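PDB 2P0O: hypothetical protein DUF871 from Enterococcus faecalis, which is of unknown function but probably resembles 6-phospho-N-acetylmuramidases, which cleave 6-phosphorylated N-acetylmuramic acid disaccharides during cell-wall recycling. Local coordinates for residues Q233-V247 with N353-F367. Sequence-based numbering, arbitrary orientation.
Sequences QFGYYHQTNQFLLEV and NQFTLVTEGTIENEF
Phe243, Leu245 and Val247 of strand 242-247 form a ladder of backbone hydrogen bonds with strand 354-359, the two running parallel. Phe243 N reaches Gln354 O and Thr356 N reaches Phe243 O (2.8 Å); Leu245 bridges Thr356 and Val358 in the same way, and Val247 N bonds to Val358 O while its own carbonyl takes a weak bond from Glu360 N.

Among polar side chains, Glu246 spans from the strand to the turn that leads into helix 363-370. Extended beyond CG (chi2 176°), it carries its carboxylate there, and the anti lone pair of OE2 accepts from Ile363 N (3.1 Å); the second oxygen, OE1, forms a salt bridge with Arg229. An acid suits this place, because the helix start and the arginine would both tend to stabilise its negative charge. Thr356 OG1 donates to Gln242 OE1 (2.7 Å), approaching from above the amide's carbonyl plane.

Apolar groups fill the space between strands and helices. Leu244, its CG anti to the backbone N (chi1 -177°), sets CD1 over the centre of the Tyr236 ring and against Val358 CG1 (3.9 Å), while CD2 meets Ile363 CG1. The Phe367 ring lies against the backbone of Gly235, with CE1 3.3 Å from Gly235 C; a residue without a side chain suits so close an approach.

Helix 228-240, the last of the TIM-barrel region, thus meets the sheet and C-terminal helix through leucine, isoleucine and aromatic side chains, beside a buried carboxylate paired with a backbone N-H and Arg229.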
loop_
_atom_site.group_PDB
_atom_site.type_symbol
_atom_site.label_atom_id
_atom_site.label_comp_id
_atom_site.label_asym_id
_atom_site.label_seq_id
_atom_site.Cartn_x
_atom_site.Cartn_y
_atom_site.Cartn_z
ATOM N N GLN A 233 -6.526 -8.802 -2.823
ATOM C CA GLN A 233 -6.414 -8.546 -1.392
ATOM C C GLN A 233 -6.869 -7.108 -1.085
ATOM O O GLN A 233 -7.652 -6.912 -0.149
ATOM C CB GLN A 233 -5.009 -8.852 -0.867
ATOM C CG GLN A 233 -4.765 -10.364 -0.745
ATOM C CD GLN A 233 -3.382 -10.716 -0.228
ATOM O OE1 GLN A 233 -2.371 -10.201 -0.713
ATOM N NE2 GLN A 233 -3.326 -11.614 0.738
ATOM N N PHE A 234 -6.395 -6.128 -1.873
ATOM C CA PHE A 234 -6.868 -4.754 -1.739
ATOM C C PHE A 234 -8.375 -4.725 -1.881
ATOM O O PHE A 234 -9.067 -4.158 -1.033
ATOM C CB PHE A 234 -6.214 -3.779 -2.747
ATOM C CG PHE A 234 -4.836 -3.287 -2.321
ATOM C CD1 PHE A 234 -4.700 -2.271 -1.353
ATOM C CD2 PHE A 234 -3.677 -3.812 -2.908
ATOM C CE1 PHE A 234 -3.413 -1.804 -0.962
ATOM C CE2 PHE A 234 -2.381 -3.342 -2.524
ATOM C CZ PHE A 234 -2.258 -2.354 -1.560
ATOM N N GLY A 235 -8.871 -5.362 -2.941
ATOM C CA GLY A 235 -10.271 -5.314 -3.279
ATOM C C GLY A 235 -11.099 -5.928 -2.186
ATOM O O GLY A 235 -12.125 -5.370 -1.800
ATOM N N TYR A 236 -10.677 -7.081 -1.694
ATOM C CA TYR A 236 -11.417 -7.773 -0.643
ATOM C C TYR A 236 -11.499 -6.906 0.633
ATOM O O TYR A 236 -12.555 -6.777 1.258
ATOM C CB TYR A 236 -10.740 -9.117 -0.350
ATOM C CG TYR A 236 -11.686 -10.241 0.006
ATOM C CD1 TYR A 236 -12.053 -10.490 1.339
ATOM C CD2 TYR A 236 -12.205 -11.077 -1.000
ATOM C CE1 TYR A 236 -12.923 -11.548 1.653
ATOM C CE2 TYR A 236 -13.057 -12.133 -0.696
ATOM C CZ TYR A 236 -13.417 -12.361 0.623
ATOM O OH TYR A 236 -14.285 -13.412 0.883
ATOM N N TYR A 237 -10.374 -6.307 1.008
ATOM C CA TYR A 237 -10.314 -5.435 2.162
ATOM C C TYR A 237 -11.173 -4.205 1.945
ATOM O O TYR A 237 -11.881 -3.748 2.838
ATOM C CB TYR A 237 -8.873 -4.976 2.384
ATOM C CG TYR A 237 -8.658 -4.233 3.700
ATOM C CD1 TYR A 237 -9.042 -4.821 4.902
ATOM C CD2 TYR A 237 -8.078 -2.948 3.741
ATOM C CE1 TYR A 237 -8.864 -4.171 6.119
ATOM C CE2 TYR A 237 -7.892 -2.272 4.980
ATOM C CZ TYR A 237 -8.293 -2.911 6.155
ATOM O OH TYR A 237 -8.139 -2.338 7.387
ATOM N N HIS A 238 -11.106 -3.644 0.748
ATOM C CA HIS A 238 -11.832 -2.404 0.482
ATOM C C HIS A 238 -13.363 -2.617 0.507
ATOM O O HIS A 238 -14.108 -1.797 1.048
ATOM C CB HIS A 238 -11.297 -1.801 -0.816
ATOM C CG HIS A 238 -12.183 -0.781 -1.449
ATOM N ND1 HIS A 238 -12.207 0.538 -1.045
ATOM C CD2 HIS A 238 -13.033 -0.872 -2.498
ATOM C CE1 HIS A 238 -13.038 1.213 -1.817
ATOM N NE2 HIS A 238 -13.559 0.379 -2.700
ATOM N N GLN A 239 -13.831 -3.740 -0.019
ATOM C CA GLN A 239 -15.275 -3.992 -0.070
ATOM C C GLN A 239 -15.864 -4.543 1.212
ATOM O O GLN A 239 -17.037 -4.303 1.509
ATOM C CB GLN A 239 -15.623 -4.951 -1.209
ATOM C CG GLN A 239 -15.397 -4.363 -2.559
ATOM C CD GLN A 239 -15.828 -5.285 -3.680
ATOM O OE1 GLN A 239 -16.772 -6.086 -3.543
ATOM N NE2 GLN A 239 -15.147 -5.160 -4.815
ATOM N N THR A 240 -15.072 -5.304 1.954
ATOM C CA THR A 240 -15.596 -6.062 3.106
ATOM C C THR A 240 -14.937 -5.753 4.449
ATOM O O THR A 240 -15.387 -6.263 5.479
ATOM C CB THR A 240 -15.471 -7.606 2.877
ATOM O OG1 THR A 240 -14.095 -8.038 3.038
ATOM C CG2 THR A 240 -16.013 -8.006 1.471
ATOM N N ASN A 241 -13.849 -4.972 4.449
ATOM C CA ASN A 241 -13.081 -4.738 5.676
ATOM C C ASN A 241 -12.402 -6.015 6.203
ATOM O O ASN A 241 -11.970 -6.064 7.345
ATOM C CB ASN A 241 -13.966 -4.116 6.782
ATOM C CG ASN A 241 -13.154 -3.403 7.863
ATOM O OD1 ASN A 241 -11.994 -3.064 7.658
ATOM N ND2 ASN A 241 -13.772 -3.169 9.020
ATOM N N GLN A 242 -12.317 -7.047 5.378
ATOM C CA GLN A 242 -11.713 -8.299 5.811
ATOM C C GLN A 242 -10.360 -8.465 5.180
ATOM O O GLN A 242 -10.180 -8.112 3.997
ATOM C CB GLN A 242 -12.562 -9.500 5.388
ATOM C CG GLN A 242 -13.923 -9.652 6.029
ATOM C CD GLN A 242 -14.849 -10.611 5.248
ATOM O OE1 GLN A 242 -14.405 -11.419 4.429
ATOM N NE2 GLN A 242 -16.129 -10.513 5.502
ATOM N N PHE A 243 -9.429 -9.035 5.947
ATOM C CA PHE A 243 -8.118 -9.413 5.488
ATOM C C PHE A 243 -8.180 -10.822 4.903
ATOM O O PHE A 243 -8.579 -11.767 5.576
ATOM C CB PHE A 243 -7.085 -9.395 6.644
ATOM C CG PHE A 243 -6.825 -8.035 7.194
ATOM C CD1 PHE A 243 -5.956 -7.138 6.520
ATOM C CD2 PHE A 243 -7.448 -7.623 8.372
ATOM C CE1 PHE A 243 -5.724 -5.850 7.020
ATOM C CE2 PHE A 243 -7.212 -6.351 8.899
ATOM C CZ PHE A 243 -6.353 -5.452 8.223
ATOM N N LEU A 244 -7.740 -10.958 3.662
ATOM C CA LEU A 244 -7.856 -12.202 2.944
ATOM C C LEU A 244 -6.490 -12.853 2.890
ATOM O O LEU A 244 -5.541 -12.252 2.371
ATOM C CB LEU A 244 -8.395 -11.924 1.537
ATOM C CG LEU A 244 -8.674 -13.087 0.585
ATOM C CD1 LEU A 244 -9.820 -13.962 1.130
ATOM C CD2 LEU A 244 -8.977 -12.625 -0.839
ATOM N N LEU A 245 -6.391 -14.083 3.389
ATOM C CA LEU A 245 -5.101 -14.786 3.451
ATOM C C LEU A 245 -5.250 -16.218 2.974
ATOM O O LEU A 245 -6.319 -16.807 3.117
ATOM C CB LEU A 245 -4.520 -14.797 4.889
ATOM C CG LEU A 245 -4.415 -13.532 5.736
ATOM C CD1 LEU A 245 -5.772 -13.253 6.402
ATOM C CD2 LEU A 245 -3.314 -13.636 6.829
ATOM N N GLU A 246 -4.176 -16.771 2.416
ATOM C CA GLU A 246 -4.129 -18.172 1.954
ATOM C C GLU A 246 -3.434 -19.103 2.944
ATOM O O GLU A 246 -2.547 -18.682 3.694
ATOM C CB GLU A 246 -3.444 -18.269 0.590
ATOM C CG GLU A 246 -4.372 -18.020 -0.575
ATOM C CD GLU A 246 -3.669 -18.019 -1.948
ATOM O OE1 GLU A 246 -2.444 -18.307 -2.043
ATOM O OE2 GLU A 246 -4.378 -17.755 -2.955
ATOM N N VAL A 247 -3.840 -20.368 2.942
ATOM C CA VAL A 247 -3.234 -21.364 3.802
ATOM C C VAL A 247 -2.732 -22.491 2.944
ATOM O O VAL A 247 -3.242 -22.690 1.828
ATOM C CB VAL A 247 -4.238 -21.927 4.891
ATOM C CG1 VAL A 247 -4.634 -20.853 5.858
ATOM C CG2 VAL A 247 -5.503 -22.636 4.244
ATOM N N ASN A 353 -10.745 -7.220 14.387
ATOM C CA ASN A 353 -10.652 -7.316 12.928
ATOM C C ASN A 353 -11.037 -8.691 12.371
ATOM O O ASN A 353 -10.707 -9.734 12.968
ATOM C CB ASN A 353 -9.233 -6.965 12.409
ATOM C CG ASN A 353 -8.883 -5.483 12.556
ATOM O OD1 ASN A 353 -7.714 -5.128 12.594
ATOM N ND2 ASN A 353 -9.891 -4.626 12.685
ATOM N N GLN A 354 -11.685 -8.684 11.201
ATOM C CA GLN A 354 -12.033 -9.923 10.504
ATOM C C GLN A 354 -11.013 -10.355 9.491
ATOM O O GLN A 354 -10.365 -9.536 8.846
ATOM C CB GLN A 354 -13.355 -9.833 9.788
ATOM C CG GLN A 354 -14.466 -9.346 10.631
ATOM C CD GLN A 354 -15.709 -9.238 9.801
ATOM O OE1 GLN A 354 -16.522 -10.165 9.769
ATOM N NE2 GLN A 354 -15.844 -8.136 9.077
ATOM N N PHE A 355 -10.908 -11.671 9.332
ATOM C CA PHE A 355 -9.986 -12.255 8.376
ATOM C C PHE A 355 -10.551 -13.548 7.834
ATOM O O PHE A 355 -11.172 -14.306 8.576
ATOM C CB PHE A 355 -8.640 -12.480 9.022
ATOM C CG PHE A 355 -8.659 -13.406 10.231
ATOM C CD1 PHE A 355 -8.961 -12.925 11.500
ATOM C CD2 PHE A 355 -8.278 -14.746 10.097
ATOM C CE1 PHE A 355 -8.918 -13.769 12.641
ATOM C CE2 PHE A 355 -8.250 -15.597 11.221
ATOM C CZ PHE A 355 -8.549 -15.113 12.486
ATOM N N THR A 356 -10.314 -13.783 6.540
ATOM C CA THR A 356 -10.888 -14.878 5.795
ATOM C C THR A 356 -9.743 -15.765 5.271
ATOM O O THR A 356 -8.820 -15.292 4.601
ATOM C CB THR A 356 -11.731 -14.314 4.654
ATOM O OG1 THR A 356 -12.758 -13.457 5.211
ATOM C CG2 THR A 356 -12.339 -15.417 3.806
ATOM N N LEU A 357 -9.805 -17.050 5.589
ATOM C CA LEU A 357 -8.758 -17.994 5.202
ATOM C C LEU A 357 -9.274 -18.738 4.001
ATOM O O LEU A 357 -10.409 -19.251 4.023
ATOM C CB LEU A 357 -8.475 -18.971 6.357
ATOM C CG LEU A 357 -8.042 -18.306 7.666
ATOM C CD1 LEU A 357 -7.634 -19.358 8.730
ATOM C CD2 LEU A 357 -6.885 -17.254 7.417
ATOM N N VAL A 358 -8.463 -18.769 2.942
ATOM C CA VAL A 358 -8.827 -19.494 1.741
ATOM C C VAL A 358 -7.649 -20.384 1.336
ATOM O O VAL A 358 -6.488 -20.156 1.738
ATOM C CB VAL A 358 -9.270 -18.572 0.552
ATOM C CG1 VAL A 358 -10.549 -17.792 0.882
ATOM C CG2 VAL A 358 -8.127 -17.614 0.124
ATOM N N THR A 359 -7.937 -21.405 0.558
ATOM C CA THR A 359 -6.878 -22.344 0.251
ATOM C C THR A 359 -5.938 -21.777 -0.840
ATOM O O THR A 359 -6.330 -20.913 -1.648
ATOM C CB THR A 359 -7.438 -23.751 -0.048
ATOM O OG1 THR A 359 -6.521 -24.740 0.459
ATOM C CG2 THR A 359 -7.655 -23.948 -1.543
ATOM N N GLU A 360 -4.688 -22.218 -0.797
ATOM C CA GLU A 360 -3.627 -21.632 -1.612
ATOM C C GLU A 360 -3.996 -21.609 -3.105
ATOM O O GLU A 360 -4.493 -22.594 -3.645
ATOM C CB GLU A 360 -2.285 -22.355 -1.376
ATOM C CG GLU A 360 -1.102 -21.706 -2.125
ATOM C CD GLU A 360 0.254 -22.416 -1.946
ATOM O OE1 GLU A 360 0.296 -23.618 -1.558
ATOM O OE2 GLU A 360 1.294 -21.743 -2.208
ATOM N N GLY A 361 -3.787 -20.444 -3.725
ATOM C CA GLY A 361 -3.978 -20.235 -5.149
ATOM C C GLY A 361 -5.355 -19.725 -5.542
ATOM O O GLY A 361 -5.604 -19.515 -6.735
ATOM N N THR A 362 -6.248 -19.515 -4.560
ATOM C CA THR A 362 -7.664 -19.206 -4.868
ATOM C C THR A 362 -8.073 -17.747 -4.576
ATOM O O THR A 362 -9.226 -17.355 -4.787
ATOM C CB THR A 362 -8.653 -20.189 -4.193
ATOM O OG1 THR A 362 -8.601 -20.041 -2.772
ATOM C CG2 THR A 362 -8.311 -21.635 -4.548
ATOM N N ILE A 363 -7.135 -16.950 -4.088
ATOM C CA ILE A 363 -7.428 -15.564 -3.745
ATOM C C ILE A 363 -8.103 -14.818 -4.914
ATOM O O ILE A 363 -9.105 -14.126 -4.718
ATOM C CB ILE A 363 -6.181 -14.827 -3.226
ATOM C CG1 ILE A 363 -6.075 -15.006 -1.699
ATOM C CG2 ILE A 363 -6.251 -13.290 -3.553
ATOM C CD1 ILE A 363 -4.940 -14.213 -1.051
ATOM N N GLU A 364 -7.570 -14.988 -6.126
ATOM C CA GLU A 364 -8.136 -14.337 -7.304
ATOM C C GLU A 364 -9.607 -14.690 -7.575
ATOM O O GLU A 364 -10.420 -13.788 -7.778
ATOM C CB GLU A 364 -7.270 -14.578 -8.536
ATOM C CG GLU A 364 -5.857 -13.991 -8.405
ATOM C CD GLU A 364 -4.776 -15.014 -7.996
ATOM O OE1 GLU A 364 -5.009 -15.813 -7.035
ATOM O OE2 GLU A 364 -3.695 -15.001 -8.661
ATOM N N ASN A 365 -9.951 -15.974 -7.569
ATOM C CA ASN A 365 -11.352 -16.351 -7.783
ATOM C C ASN A 365 -12.242 -16.047 -6.590
ATOM O O ASN A 365 -13.444 -15.832 -6.747
ATOM C CB ASN A 365 -11.535 -17.814 -8.206
ATOM C CG ASN A 365 -12.966 -18.105 -8.687
ATOM O OD1 ASN A 365 -13.585 -17.288 -9.372
ATOM N ND2 ASN A 365 -13.497 -19.259 -8.306
ATOM N N GLU A 366 -11.661 -16.010 -5.408
ATOM C CA GLU A 366 -12.432 -15.685 -4.231
ATOM C C GLU A 366 -12.887 -14.217 -4.334
ATOM O O GLU A 366 -14.046 -13.916 -4.062
ATOM C CB GLU A 366 -11.571 -15.924 -3.004
ATOM C CG GLU A 366 -12.263 -16.587 -1.868
ATOM C CD GLU A 366 -12.905 -17.919 -2.226
ATOM O OE1 GLU A 366 -12.199 -18.924 -2.522
ATOM O OE2 GLU A 366 -14.137 -17.941 -2.200
ATOM N N PHE A 367 -11.989 -13.318 -4.776
ATOM C CA PHE A 367 -12.389 -11.932 -5.022
ATOM C C PHE A 367 -13.364 -11.790 -6.200
ATOM O O PHE A 367 -14.285 -10.966 -6.137
ATOM C CB PHE A 367 -11.199 -10.989 -5.212
ATOM C CG PHE A 367 -11.618 -9.540 -5.412
ATOM C CD1 PHE A 367 -12.302 -8.855 -4.411
ATOM C CD2 PHE A 367 -11.359 -8.880 -6.609
ATOM C CE1 PHE A 367 -12.725 -7.549 -4.597
ATOM C CE2 PHE A 367 -11.777 -7.560 -6.800
ATOM C CZ PHE A 367 -12.464 -6.900 -5.788
HETATM O O HOH W 1 -12.005 -6.316 10.051
HETATM O O HOH W 2 -3.288 -16.869 -4.943
#